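Local structure of pullulanase (Klebsiella oxytoca, 2YOC) at residues Ala838-Arg843 with Met921-Gly926; Leu826-Ser831 with Asn896-Gly901; Lys210-Thr215 with Ala232-Asp237. The protein hydrolyses alpha-1,6-glucosidic linkages of pullulan and related alpha-dextrins and is associated with type 2 secretion. One frame throughout, in Å; residues are numbered along the deposited sequence.

Contact 1: residues Ala838-Arg843 with Met921-Gly926; sequences ADLATR and MVATPG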
ATOM      1  N   ALA B 838      12.719 -27.413 -21.363  1.00 92.25           N
ATOM      2  CA  ALA B 838      11.390 -27.666 -21.889  1.00 90.96           C
ATOM      3  C   ALA B 838      11.411 -28.248 -23.313  1.00 94.71           C
ATOM      4  O   ALA B 838      11.674 -27.540 -24.289  1.00 93.41           O
ATOM      5  CB  ALA B 838      10.547 -26.407 -21.809  1.00 90.52           C
ATOM      6  N   ASP B 839      11.169 -29.567 -23.405  1.00 92.96           N
ATOM      7  CA  ASP B 839      11.124 -30.334 -24.656  1.00 94.40           C
ATOM      8  C   ASP B 839       9.868 -30.008 -25.449  1.00 98.70           C
ATOM      9  O   ASP B 839       8.900 -29.501 -24.873  1.00 97.87           O
ATOM     10  CB  ASP B 839      11.179 -31.839 -24.364  1.00 98.45           C
ATOM     11  CG  ASP B 839      10.268 -32.289 -23.234  1.00113.64           C
ATOM     12  OD1 ASP B 839      10.608 -32.015 -22.045  1.00115.31           O
ATOM     13  OD2 ASP B 839       9.223 -32.922 -23.529  1.00116.86           O
ATOM     14  N   LEU B 840       9.877 -30.307 -26.772  1.00 95.76           N
ATOM     15  CA  LEU B 840       8.783 -30.024 -27.708  1.00 94.58           C
ATOM     16  C   LEU B 840       7.407 -30.322 -27.120  1.00 97.98           C
ATOM     17  O   LEU B 840       6.521 -29.464 -27.198  1.00 97.15           O
ATOM     18  CB  LEU B 840       9.004 -30.745 -29.055  1.00 95.34           C
ATOM     19  CG  LEU B 840       8.041 -30.438 -30.230  1.00 99.52           C
ATOM     20  CD1 LEU B 840       8.024 -28.962 -30.597  1.00 99.16           C
ATOM     21  CD2 LEU B 840       8.437 -31.208 -31.455  1.00102.73           C
ATOM     22  N   ALA B 841       7.268 -31.495 -26.464  1.00 94.35           N
ATOM     23  CA  ALA B 841       6.045 -31.973 -25.800  1.00 93.15           C
ATOM     24  C   ALA B 841       5.511 -31.024 -24.713  1.00 95.87           C
ATOM     25  O   ALA B 841       4.295 -30.776 -24.659  1.00 93.76           O
ATOM     26  CB  ALA B 841       6.277 -33.354 -25.209  1.00 94.64           C
ATOM     27  N   THR B 842       6.415 -30.500 -23.850  1.00 92.51           N
ATOM     28  CA  THR B 842       6.016 -29.576 -22.776  1.00 91.25           C
ATOM     29  C   THR B 842       5.689 -28.184 -23.331  1.00 92.15           C
ATOM     30  O   THR B 842       4.796 -27.516 -22.816  1.00 91.33           O
ATOM     31  CB  THR B 842       7.029 -29.536 -21.627  1.00 94.86           C
ATOM     32  OG1 THR B 842       8.110 -28.707 -22.008  1.00 97.63           O
ATOM     33  CG2 THR B 842       7.520 -30.924 -21.206  1.00 90.67           C
ATOM     34  N   ARG B 843       6.401 -27.762 -24.391  1.00 86.00           N
ATOM     35  CA  ARG B 843       6.159 -26.477 -25.036  1.00 82.91           C
ATOM     36  C   ARG B 843       4.787 -26.484 -25.731  1.00 83.92           C
ATOM     37  O   ARG B 843       4.109 -25.456 -25.714  1.00 83.46           O
ATOM     38  CB  ARG B 843       7.302 -26.103 -25.998  1.00 80.31           C
ATOM     39  CG  ARG B 843       8.674 -26.007 -25.325  1.00 76.59           C
ATOM     40  CD  ARG B 843       9.712 -25.315 -26.196  1.00 82.86           C
ATOM     41  NE  ARG B 843      10.963 -25.130 -25.463  1.00 87.71           N
ATOM     42  CZ  ARG B 843      11.934 -24.291 -25.808  1.00104.98           C
ATOM     43  NH1 ARG B 843      11.827 -23.554 -26.905  1.00 96.24           N
ATOM     44  NH2 ARG B 843      13.019 -24.183 -25.058  1.00 95.85           N
HETATM   45  N   MSE B 921      17.102 -24.550 -29.802  1.00 96.14           N
HETATM   46  CA  MSE B 921      16.835 -25.178 -28.496  1.00 95.48           C
HETATM   47  C   MSE B 921      15.908 -26.383 -28.578  1.00103.66           C
HETATM   48  O   MSE B 921      16.184 -27.408 -27.944  1.00106.31           O
HETATM   49  CB  MSE B 921      16.363 -24.180 -27.444  1.00 95.36           C
HETATM   50  CG  MSE B 921      17.428 -23.173 -27.074  1.00101.65           C
HETATM   51 SE   MSE B 921      17.159 -22.378 -25.339  1.00108.55          SE
HETATM   52  CE  MSE B 921      15.277 -21.713 -25.626  1.00103.88           C
ATOM     53  N   VAL B 922      14.852 -26.287 -29.404  1.00 99.42           N
ATOM     54  CA  VAL B 922      13.947 -27.407 -29.598  1.00 99.85           C
ATOM     55  C   VAL B 922      13.494 -27.608 -31.044  1.00102.50           C
ATOM     56  O   VAL B 922      13.425 -26.650 -31.811  1.00100.53           O
ATOM     57  CB  VAL B 922      12.837 -27.527 -28.515  1.00104.14           C
ATOM     58  CG1 VAL B 922      11.463 -27.097 -29.036  1.00102.43           C
ATOM     59  CG2 VAL B 922      12.798 -28.938 -27.915  1.00105.09           C
ATOM     60  N   ALA B 923      13.221 -28.884 -31.402  1.00100.35           N
ATOM     61  CA  ALA B 923      12.767 -29.364 -32.710  1.00100.49           C
ATOM     62  C   ALA B 923      11.542 -28.619 -33.227  1.00103.04           C
ATOM     63  O   ALA B 923      10.756 -28.106 -32.426  1.00103.19           O
ATOM     64  CB  ALA B 923      12.459 -30.850 -32.628  1.00101.97           C
ATOM     65  N   THR B 924      11.372 -28.568 -34.564  1.00 97.62           N
ATOM     66  CA  THR B 924      10.227 -27.901 -35.200  1.00 94.92           C
ATOM     67  C   THR B 924       9.022 -28.855 -35.202  1.00 96.33           C
ATOM     68  O   THR B 924       9.186 -30.031 -35.556  1.00 96.55           O
ATOM     69  CB  THR B 924      10.615 -27.371 -36.599  1.00 99.63           C
ATOM     70  OG1 THR B 924      11.800 -26.581 -36.471  1.00106.24           O
ATOM     71  CG2 THR B 924       9.517 -26.528 -37.263  1.00 91.23           C
ATOM     72  N   PRO B 925       7.808 -28.368 -34.816  1.00 89.79           N
ATOM     73  CA  PRO B 925       6.619 -29.238 -34.833  1.00 88.04           C
ATOM     74  C   PRO B 925       6.315 -29.843 -36.205  1.00 90.59           C
ATOM     75  O   PRO B 925       6.630 -29.243 -37.236  1.00 90.23           O
ATOM     76  CB  PRO B 925       5.490 -28.289 -34.430  1.00 88.15           C
ATOM     77  CG  PRO B 925       6.143 -27.196 -33.702  1.00 92.54           C
ATOM     78  CD  PRO B 925       7.459 -27.011 -34.351  1.00 89.75           C
ATOM     79  N   GLY B 926       5.719 -31.032 -36.180  1.00 85.75           N
ATOM     80  CA  GLY B 926       5.308 -31.793 -37.353  1.00 85.49           C
ATOM     81  C   GLY B 926       3.852 -32.201 -37.268  1.00 89.52           C
ATOM     82  O   GLY B 926       3.163 -31.857 -36.299  1.00 89.69           O
TER

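Contact 2: residues Leu826-Ser831 with Asn896-Gly901; sequences LWDMIS and NNYNVG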
ATOM      1  N   LEU B 826       2.274 -16.571 -30.199  1.00 63.09           N
ATOM      2  CA  LEU B 826       2.388 -17.249 -28.908  1.00 62.44           C
ATOM      3  C   LEU B 826       3.564 -18.240 -28.900  1.00 69.23           C
ATOM      4  O   LEU B 826       4.403 -18.166 -27.992  1.00 69.05           O
ATOM      5  CB  LEU B 826       1.072 -17.931 -28.521  1.00 61.25           C
ATOM      6  CG  LEU B 826       1.047 -18.635 -27.180  1.00 65.32           C
ATOM      7  CD1 LEU B 826       1.436 -17.685 -26.020  1.00 64.64           C
ATOM      8  CD2 LEU B 826      -0.295 -19.317 -26.956  1.00 68.31           C
ATOM      9  N   TRP B 827       3.646 -19.118 -29.935  1.00 67.85           N
ATOM     10  CA  TRP B 827       4.719 -20.090 -30.097  1.00 69.79           C
ATOM     11  C   TRP B 827       6.075 -19.405 -30.116  1.00 76.96           C
ATOM     12  O   TRP B 827       6.988 -19.829 -29.398  1.00 77.81           O
ATOM     13  CB  TRP B 827       4.534 -20.880 -31.381  1.00 69.60           C
ATOM     14  CG  TRP B 827       5.612 -21.898 -31.595  1.00 72.37           C
ATOM     15  CD1 TRP B 827       6.735 -21.754 -32.349  1.00 76.27           C
ATOM     16  CD2 TRP B 827       5.714 -23.176 -30.960  1.00 72.96           C
ATOM     17  NE1 TRP B 827       7.514 -22.880 -32.253  1.00 77.19           N
ATOM     18  CE2 TRP B 827       6.914 -23.768 -31.402  1.00 78.65           C
ATOM     19  CE3 TRP B 827       4.901 -23.888 -30.068  1.00 74.21           C
ATOM     20  CZ2 TRP B 827       7.315 -25.047 -30.993  1.00 79.18           C
ATOM     21  CZ3 TRP B 827       5.296 -25.153 -29.664  1.00 76.97           C
ATOM     22  CH2 TRP B 827       6.487 -25.724 -30.129  1.00 78.80           C
ATOM     23  N   ASP B 828       6.214 -18.347 -30.939  1.00 73.33           N
ATOM     24  CA  ASP B 828       7.466 -17.608 -31.031  1.00 73.30           C
ATOM     25  C   ASP B 828       7.881 -17.060 -29.654  1.00 76.16           C
ATOM     26  O   ASP B 828       9.019 -17.260 -29.231  1.00 79.10           O
ATOM     27  CB  ASP B 828       7.410 -16.554 -32.156  1.00 74.94           C
ATOM     28  CG  ASP B 828       7.417 -17.127 -33.582  1.00 83.59           C
ATOM     29  OD1 ASP B 828       7.427 -18.368 -33.726  1.00 81.55           O
ATOM     30  OD2 ASP B 828       7.408 -16.327 -34.550  1.00 92.82           O
HETATM   31  N   MSE B 829       6.931 -16.498 -28.912  1.00 69.40           N
HETATM   32  CA  MSE B 829       7.166 -16.013 -27.541  1.00 67.59           C
HETATM   33  C   MSE B 829       7.639 -17.121 -26.594  1.00 71.94           C
HETATM   34  O   MSE B 829       8.562 -16.888 -25.816  1.00 70.74           O
HETATM   35  CB  MSE B 829       5.906 -15.346 -26.985  1.00 67.49           C
HETATM   36  CG  MSE B 829       5.621 -14.043 -27.669  1.00 71.69           C
HETATM   37 SE   MSE B 829       6.926 -12.660 -27.206  1.00 76.99          SE
HETATM   38  CE  MSE B 829       5.746 -11.746 -25.901  1.00 72.67           C
ATOM     39  N   ILE B 830       7.028 -18.327 -26.680  1.00 69.53           N
ATOM     40  CA  ILE B 830       7.434 -19.476 -25.870  1.00 70.54           C
ATOM     41  C   ILE B 830       8.863 -19.870 -26.274  1.00 78.98           C
ATOM     42  O   ILE B 830       9.719 -19.989 -25.394  1.00 80.79           O
ATOM     43  CB  ILE B 830       6.409 -20.652 -25.914  1.00 73.01           C
ATOM     44  CG1 ILE B 830       5.057 -20.229 -25.299  1.00 72.12           C
ATOM     45  CG2 ILE B 830       6.949 -21.951 -25.242  1.00 73.02           C
ATOM     46  CD1 ILE B 830       3.869 -21.099 -25.736  1.00 75.77           C
ATOM     47  N   SER B 831       9.142 -19.967 -27.598  1.00 75.74           N
ATOM     48  CA  SER B 831      10.481 -20.264 -28.130  1.00 76.03           C
ATOM     49  C   SER B 831      11.539 -19.299 -27.552  1.00 80.59           C
ATOM     50  O   SER B 831      12.590 -19.755 -27.104  1.00 82.35           O
ATOM     51  CB  SER B 831      10.472 -20.246 -29.654  1.00 77.92           C
ATOM     52  OG  SER B 831       9.487 -21.148 -30.142  1.00 81.45           O
ATOM     53  N   ASN B 896       4.613 -25.636 -38.496  1.00 82.32           N
ATOM     54  CA  ASN B 896       4.115 -24.384 -37.950  1.00 81.11           C
ATOM     55  C   ASN B 896       4.832 -23.160 -38.551  1.00 84.13           C
ATOM     56  O   ASN B 896       4.654 -22.046 -38.032  1.00 83.07           O
ATOM     57  CB  ASN B 896       4.276 -24.401 -36.422  1.00 81.25           C
ATOM     58  CG  ASN B 896       5.709 -24.314 -35.929  1.00 99.50           C
ATOM     59  OD1 ASN B 896       6.677 -24.694 -36.619  1.00 93.40           O
ATOM     60  ND2 ASN B 896       5.869 -23.836 -34.702  1.00 85.46           N
ATOM     61  N   ASN B 897       5.645 -23.362 -39.621  1.00 79.20           N
ATOM     62  CA  ASN B 897       6.381 -22.291 -40.303  1.00 78.35           C
ATOM     63  C   ASN B 897       7.505 -21.698 -39.422  1.00 81.60           C
ATOM     64  O   ASN B 897       7.931 -20.549 -39.604  1.00 80.12           O
ATOM     65  CB  ASN B 897       5.411 -21.223 -40.865  1.00 75.85           C
ATOM     66  CG  ASN B 897       5.974 -20.360 -41.954  1.00102.72           C
ATOM     67  OD1 ASN B 897       6.464 -20.843 -42.979  1.00 98.46           O
ATOM     68  ND2 ASN B 897       5.849 -19.051 -41.779  1.00 95.36           N
ATOM     69  N   TYR B 898       8.006 -22.506 -38.487  1.00 79.37           N
ATOM     70  CA  TYR B 898       9.085 -22.070 -37.604  1.00 80.87           C
ATOM     71  C   TYR B 898      10.416 -22.247 -38.307  1.00 85.70           C
ATOM     72  O   TYR B 898      10.539 -23.153 -39.129  1.00 84.60           O
ATOM     73  CB  TYR B 898       9.030 -22.850 -36.283  1.00 82.83           C
ATOM     74  CG  TYR B 898      10.081 -22.487 -35.254  1.00 86.14           C
ATOM     75  CD1 TYR B 898       9.937 -21.360 -34.445  1.00 87.60           C
ATOM     76  CD2 TYR B 898      11.169 -23.321 -35.017  1.00 87.90           C
ATOM     77  CE1 TYR B 898      10.875 -21.049 -33.459  1.00 87.70           C
ATOM     78  CE2 TYR B 898      12.111 -23.022 -34.031  1.00 88.90           C
ATOM     79  CZ  TYR B 898      11.959 -21.885 -33.254  1.00 94.95           C
ATOM     80  OH  TYR B 898      12.889 -21.587 -32.287  1.00 97.32           O
ATOM     81  N   ASN B 899      11.392 -21.360 -38.020  1.00 85.18           N
ATOM     82  CA  ASN B 899      12.741 -21.383 -38.613  1.00 88.07           C
ATOM     83  C   ASN B 899      12.684 -21.557 -40.149  1.00 92.70           C
ATOM     84  O   ASN B 899      12.959 -22.641 -40.701  1.00 92.12           O
ATOM     85  CB  ASN B 899      13.632 -22.436 -37.919  1.00 91.79           C
ATOM     86  CG  ASN B 899      15.040 -22.497 -38.408  1.00118.52           C
ATOM     87  OD1 ASN B 899      15.688 -21.481 -38.642  1.00110.35           O
ATOM     88  ND2 ASN B 899      15.529 -23.708 -38.588  1.00120.71           N
ATOM     89  N   VAL B 900      12.212 -20.489 -40.808  1.00 88.24           N
ATOM     90  CA  VAL B 900      12.047 -20.418 -42.256  1.00 87.69           C
ATOM     91  C   VAL B 900      12.868 -19.253 -42.785  1.00 87.94           C
ATOM     92  O   VAL B 900      12.769 -18.914 -43.963  1.00 87.81           O
ATOM     93  CB  VAL B 900      10.557 -20.347 -42.680  1.00 91.61           C
ATOM     94  CG1 VAL B 900       9.825 -21.634 -42.328  1.00 91.66           C
ATOM     95  CG2 VAL B 900       9.844 -19.126 -42.083  1.00 90.22           C
ATOM     96  N   GLY B 901      13.674 -18.667 -41.901  1.00 81.89           N
ATOM     97  CA  GLY B 901      14.548 -17.541 -42.205  1.00 81.51           C
ATOM     98  C   GLY B 901      14.644 -16.529 -41.085  1.00 84.94           C
ATOM     99  O   GLY B 901      13.840 -16.548 -40.149  1.00 81.52           O
TER

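Contact 3: residues Lys210-Thr215 with Ala232-Asp237; sequences KLTPTT and AFKLPD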
ATOM      1  N   LYS B 210     -11.454  43.798 -39.133  1.00 80.60           N
ATOM      2  CA  LYS B 210     -10.815  44.179 -37.885  1.00 79.57           C
ATOM      3  C   LYS B 210     -11.264  43.253 -36.746  1.00 81.35           C
ATOM      4  O   LYS B 210     -12.463  43.020 -36.554  1.00 80.82           O
ATOM      5  CB  LYS B 210     -11.003  45.687 -37.578  1.00 82.58           C
ATOM      6  CG  LYS B 210     -10.402  46.203 -36.252  1.00 94.29           C
ATOM      7  CD  LYS B 210      -8.871  46.443 -36.288  1.00100.50           C
ATOM      8  CE  LYS B 210      -8.253  46.586 -34.906  1.00 98.77           C
ATOM      9  NZ  LYS B 210      -7.583  45.333 -34.438  1.00 89.68           N
ATOM     10  N   LEU B 211     -10.291  42.684 -36.031  1.00 75.24           N
ATOM     11  CA  LEU B 211     -10.606  41.807 -34.914  1.00 73.58           C
ATOM     12  C   LEU B 211     -10.481  42.560 -33.586  1.00 76.50           C
ATOM     13  O   LEU B 211      -9.636  43.443 -33.452  1.00 76.93           O
ATOM     14  CB  LEU B 211      -9.768  40.514 -34.943  1.00 72.30           C
ATOM     15  CG  LEU B 211      -9.824  39.712 -36.228  1.00 76.08           C
ATOM     16  CD1 LEU B 211      -8.807  38.621 -36.204  1.00 75.09           C
ATOM     17  CD2 LEU B 211     -11.215  39.124 -36.451  1.00 78.88           C
ATOM     18  N   THR B 212     -11.366  42.264 -32.638  1.00 71.99           N
ATOM     19  CA  THR B 212     -11.414  42.952 -31.350  1.00 71.54           C
ATOM     20  C   THR B 212     -11.232  41.931 -30.251  1.00 77.20           C
ATOM     21  O   THR B 212     -11.850  40.861 -30.333  1.00 77.26           O
ATOM     22  CB  THR B 212     -12.746  43.726 -31.165  1.00 72.42           C
ATOM     23  OG1 THR B 212     -13.770  42.821 -30.721  1.00 78.39           O
ATOM     24  CG2 THR B 212     -13.196  44.507 -32.435  1.00 57.09           C
ATOM     25  N   PRO B 213     -10.430  42.228 -29.199  1.00 73.84           N
ATOM     26  CA  PRO B 213     -10.252  41.240 -28.123  1.00 72.24           C
ATOM     27  C   PRO B 213     -11.550  40.881 -27.404  1.00 74.85           C
ATOM     28  O   PRO B 213     -12.363  41.754 -27.079  1.00 75.20           O
ATOM     29  CB  PRO B 213      -9.240  41.910 -27.196  1.00 73.65           C
ATOM     30  CG  PRO B 213      -9.351  43.367 -27.494  1.00 78.42           C
ATOM     31  CD  PRO B 213      -9.637  43.446 -28.943  1.00 75.18           C
ATOM     32  N   THR B 214     -11.770  39.579 -27.235  1.00 70.97           N
ATOM     33  CA  THR B 214     -12.933  39.022 -26.536  1.00 70.91           C
ATOM     34  C   THR B 214     -12.523  37.864 -25.642  1.00 75.60           C
ATOM     35  O   THR B 214     -11.338  37.532 -25.544  1.00 76.16           O
ATOM     36  CB  THR B 214     -14.100  38.700 -27.500  1.00 74.35           C
ATOM     37  OG1 THR B 214     -15.296  38.541 -26.728  1.00 71.78           O
ATOM     38  CG2 THR B 214     -13.835  37.473 -28.399  1.00 68.91           C
ATOM     39  N   THR B 215     -13.491  37.268 -24.978  1.00 72.37           N
ATOM     40  CA  THR B 215     -13.234  36.125 -24.127  1.00 72.43           C
ATOM     41  C   THR B 215     -13.812  34.848 -24.718  1.00 75.82           C
ATOM     42  O   THR B 215     -14.906  34.877 -25.300  1.00 72.46           O
ATOM     43  CB  THR B 215     -13.626  36.417 -22.678  1.00 88.75           C
ATOM     44  OG1 THR B 215     -14.901  37.049 -22.644  1.00 93.97           O
ATOM     45  CG2 THR B 215     -12.609  37.312 -21.973  1.00 89.32           C
ATOM     46  N   ALA B 232      -8.698  35.051 -27.510  1.00 62.80           N
ATOM     47  CA  ALA B 232      -9.937  35.169 -28.295  1.00 63.60           C
ATOM     48  C   ALA B 232     -10.124  36.539 -28.949  1.00 67.44           C
ATOM     49  O   ALA B 232      -9.853  37.563 -28.320  1.00 66.07           O
ATOM     50  CB  ALA B 232     -11.154  34.827 -27.436  1.00 64.00           C
ATOM     51  N   PHE B 233     -10.604  36.540 -30.216  1.00 64.38           N
ATOM     52  CA  PHE B 233     -10.897  37.744 -31.001  1.00 64.69           C
ATOM     53  C   PHE B 233     -12.260  37.654 -31.675  1.00 66.75           C
ATOM     54  O   PHE B 233     -12.558  36.651 -32.328  1.00 64.89           O
ATOM     55  CB  PHE B 233      -9.814  38.015 -32.061  1.00 67.17           C
ATOM     56  CG  PHE B 233      -8.430  38.137 -31.477  1.00 68.46           C
ATOM     57  CD1 PHE B 233      -7.626  37.016 -31.318  1.00 71.41           C
ATOM     58  CD2 PHE B 233      -7.938  39.367 -31.060  1.00 70.09           C
ATOM     59  CE1 PHE B 233      -6.343  37.131 -30.769  1.00 71.13           C
ATOM     60  CE2 PHE B 233      -6.659  39.471 -30.516  1.00 71.72           C
ATOM     61  CZ  PHE B 233      -5.878  38.351 -30.367  1.00 68.73           C
ATOM     62  N   LYS B 234     -13.074  38.712 -31.515  1.00 63.66           N
ATOM     63  CA  LYS B 234     -14.419  38.841 -32.092  1.00 63.34           C
ATOM     64  C   LYS B 234     -14.303  39.372 -33.512  1.00 68.94           C
ATOM     65  O   LYS B 234     -13.565  40.333 -33.742  1.00 70.75           O
ATOM     66  CB  LYS B 234     -15.277  39.787 -31.232  1.00 63.93           C
ATOM     67  CG  LYS B 234     -16.772  39.668 -31.468  1.00 66.54           C
ATOM     68  CD  LYS B 234     -17.554  40.774 -30.776  1.00 87.82           C
ATOM     69  CE  LYS B 234     -19.065  40.598 -30.782  1.00113.97           C
ATOM     70  NZ  LYS B 234     -19.553  39.564 -29.818  1.00124.35           N
ATOM     71  N   LEU B 235     -15.006  38.735 -34.472  1.00 64.21           N
ATOM     72  CA  LEU B 235     -15.018  39.154 -35.886  1.00 63.87           C
ATOM     73  C   LEU B 235     -16.074  40.239 -36.022  1.00 66.73           C
ATOM     74  O   LEU B 235     -17.022  40.217 -35.234  1.00 64.89           O
ATOM     75  CB  LEU B 235     -15.413  37.978 -36.804  1.00 63.90           C
ATOM     76  CG  LEU B 235     -14.289  37.208 -37.480  1.00 69.18           C
ATOM     77  CD1 LEU B 235     -13.763  36.090 -36.574  1.00 68.91           C
ATOM     78  CD2 LEU B 235     -14.756  36.600 -38.787  1.00 70.00           C
ATOM     79  N   PRO B 236     -16.006  41.150 -37.042  1.00 64.83           N
ATOM     80  CA  PRO B 236     -17.079  42.152 -37.193  1.00 65.08           C
ATOM     81  C   PRO B 236     -18.442  41.513 -37.463  1.00 72.93           C
ATOM     82  O   PRO B 236     -18.510  40.339 -37.851  1.00 71.54           O
ATOM     83  CB  PRO B 236     -16.600  43.012 -38.363  1.00 66.80           C
ATOM     84  CG  PRO B 236     -15.633  42.193 -39.080  1.00 70.41           C
ATOM     85  CD  PRO B 236     -14.964  41.332 -38.080  1.00 65.48           C
ATOM     86  N   ASP B 237     -19.531  42.253 -37.210  1.00 73.99           N
ATOM     87  CA  ASP B 237     -20.873  41.711 -37.444  1.00 76.10           C
ATOM     88  C   ASP B 237     -21.233  41.632 -38.930  1.00 84.33           C
ATOM     89  O   ASP B 237     -21.991  40.750 -39.331  1.00 82.55           O
ATOM     90  CB  ASP B 237     -21.928  42.442 -36.618  1.00 78.96           C
ATOM     91  CG  ASP B 237     -21.717  42.300 -35.126  1.00 99.24           C
ATOM     92  OD1 ASP B 237     -21.323  41.186 -34.681  1.00100.48           O
ATOM     93  OD2 ASP B 237     -21.946  43.294 -34.399  1.00111.42           O
TER

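Contact 1: residues Ala838-Arg843 with Met921-Gly926
Leu840 and Arg843, one helical turn apart at the start of helix 840-855, present two different surfaces to the loop 921-926. Leu840 has CG anti to its backbone N (chi1 -173°), and both its methyls lie near Ala923 O. CD1, 3.4 Å from Ala923 O, reaches on to Pro925 CG at 4.0 Å, the leucine crossing the proline ring at a slant, while CD2 approaches Ala923 CB. Val922 reaches both helix residues: CG2 sits beside the backbone of Asp839, the N-cap residue, and Leu840, whereas CG1 is 3.8 Å from Arg843 CD, the valine and arginine side chains running past each other in opposite directions. Beyond CD, the guanidinium has Val922 CB over one face, displaced toward the rim. Met921, a selenomethionine, arrives at the edge, in the guanidinium plane, with CE 3.4 Å from Arg843 NH2. Two carbonyls on the preceding loop steady that group: Arg843 NE donates to Ala838 O at 2.8 Å, the acceptor lying 31° out of the guanidinium plane, and NH2 donates to Ser835 O. No hydrogen bond spans the two segments, so their mutual hold rests on van der Waals contact, while Arg843 NE and NH2 bond to Ala838 O and Ser835 O.

Contact 2: residues Leu826-Ser831 with Asn896-Gly901
An offset edge-to-face aromatic pair, Trp827 on helix 826-833 and Tyr898 on the loop 896-901, forms the middle of this buried contact. The indole turns its pyrrole edge toward the phenol ring; the five-membered ring and the Tyr898 ring have centroids 5.2 Å apart and planes at 88°. The nearest atoms are Trp827 NE1 and Tyr898 CD1, separated by 3.6 Å. The Trp827 CB bond points toward the loop, and CG is anti to the backbone N (chi1 -180°). One indole face carries Asn896 ND2, 3.1 Å above the plane and displaced toward the rim at NE1, with the amide almost upright on the ring at 83°. As ND2 and NE1 are both donors, no hydrogen bond links them; ND2 donates instead to Leu870 O. Ser831 OG, bonded to Trp827 O one helical turn back, lies over the opposite face and also comes 3.6 Å from Tyr898 CE1. The helix belongs to the connection between the seventh and eighth strands of the parallel eight-stranded barrel, the (beta/alpha)8 fold of the alpha-amylase superfamily. On the loop side, Asn896 OD1 accepts from Tyr898 N, closing an Asx turn. Asp828 OD1 lies at the edge of both rings, in their planes, and is hydrogen-bonded to Ser872 OG, while Tyr898 OH is bonded to Lys919 O.

Contact 3: residues Lys210-Thr215 with Ala232-Asp237
Phe233 supplies the aromatic ring here, and 210-215 meets it at a slant: Leu211 CB and Thr212 O approach the ring obliquely, as does Pro213 CA, 4.2 Å from Phe233 CD2. At the root of the ring, Phe233 CB touches Leu211 CB at 3.8 Å. The other flat groups are the peptides that join the strands. Thr212 and Lys234 form an antiparallel hydrogen-bonded pair: Thr212 N donates to Lys234 O at 3.1 Å, and Lys234 N returns a bond to Thr212 O at 2.7 Å. Pro213, which has no N-H to give, falls opposite Phe233 in the next, non-hydrogen-bonded pair. On one face of the sheet the Thr212 and Lys234 side chains lie alongside each other, pointing the same way, with Thr212 OG1 3.4 Å from Lys234 CB. The aliphatic counterpart is Leu211 beside Leu235, likewise parallel in direction, CD2 of the former 3.8 Å from CG of the latter. Pro236 CD rests against Lys210 O further along. The short segments 212-214 and 232-234 run antiparallel but strongly twisted, at 126°. Within the pullulanase N2 domain, of the E-set clan, strand 212-214 is an outermost strand of a mixed sheet. On the far side of 232-234, where strand 174-176 pairs with it, Phe233 and Leu235 hydrogen-bond through their backbones to Leu175 and, just before that strand, Asn173. The Leu211 backbone hydrogen-bonds to that of Val186 in strand 185-191, the opposite outer strand, while Leu188 and Leu175 both touch Leu211 and Leu235.

Overall arrangement
Contact 3 comes first along the chain and lies in the mixed sheet of the N2 domain, on the opposite side of the chain's centre from the other two; its centre is about 73 Å from that of contact 1 and about 64 Å from that of contact 2. Those two are neighbours, centres about 11 Å apart, and their segments alternate in sequence. Leu840 CD1 lies 3.6 Å from Trp827 CH2, and Pro925 and Thr924 pack on Asn896. Helices in the connection between barrel strands 814-816 and 860-864 are thereby joined to the loops 896-901 and 921-926 that follow the barrel, while contact 3 lies far off, its nearest atoms about 49 Å from contact 2.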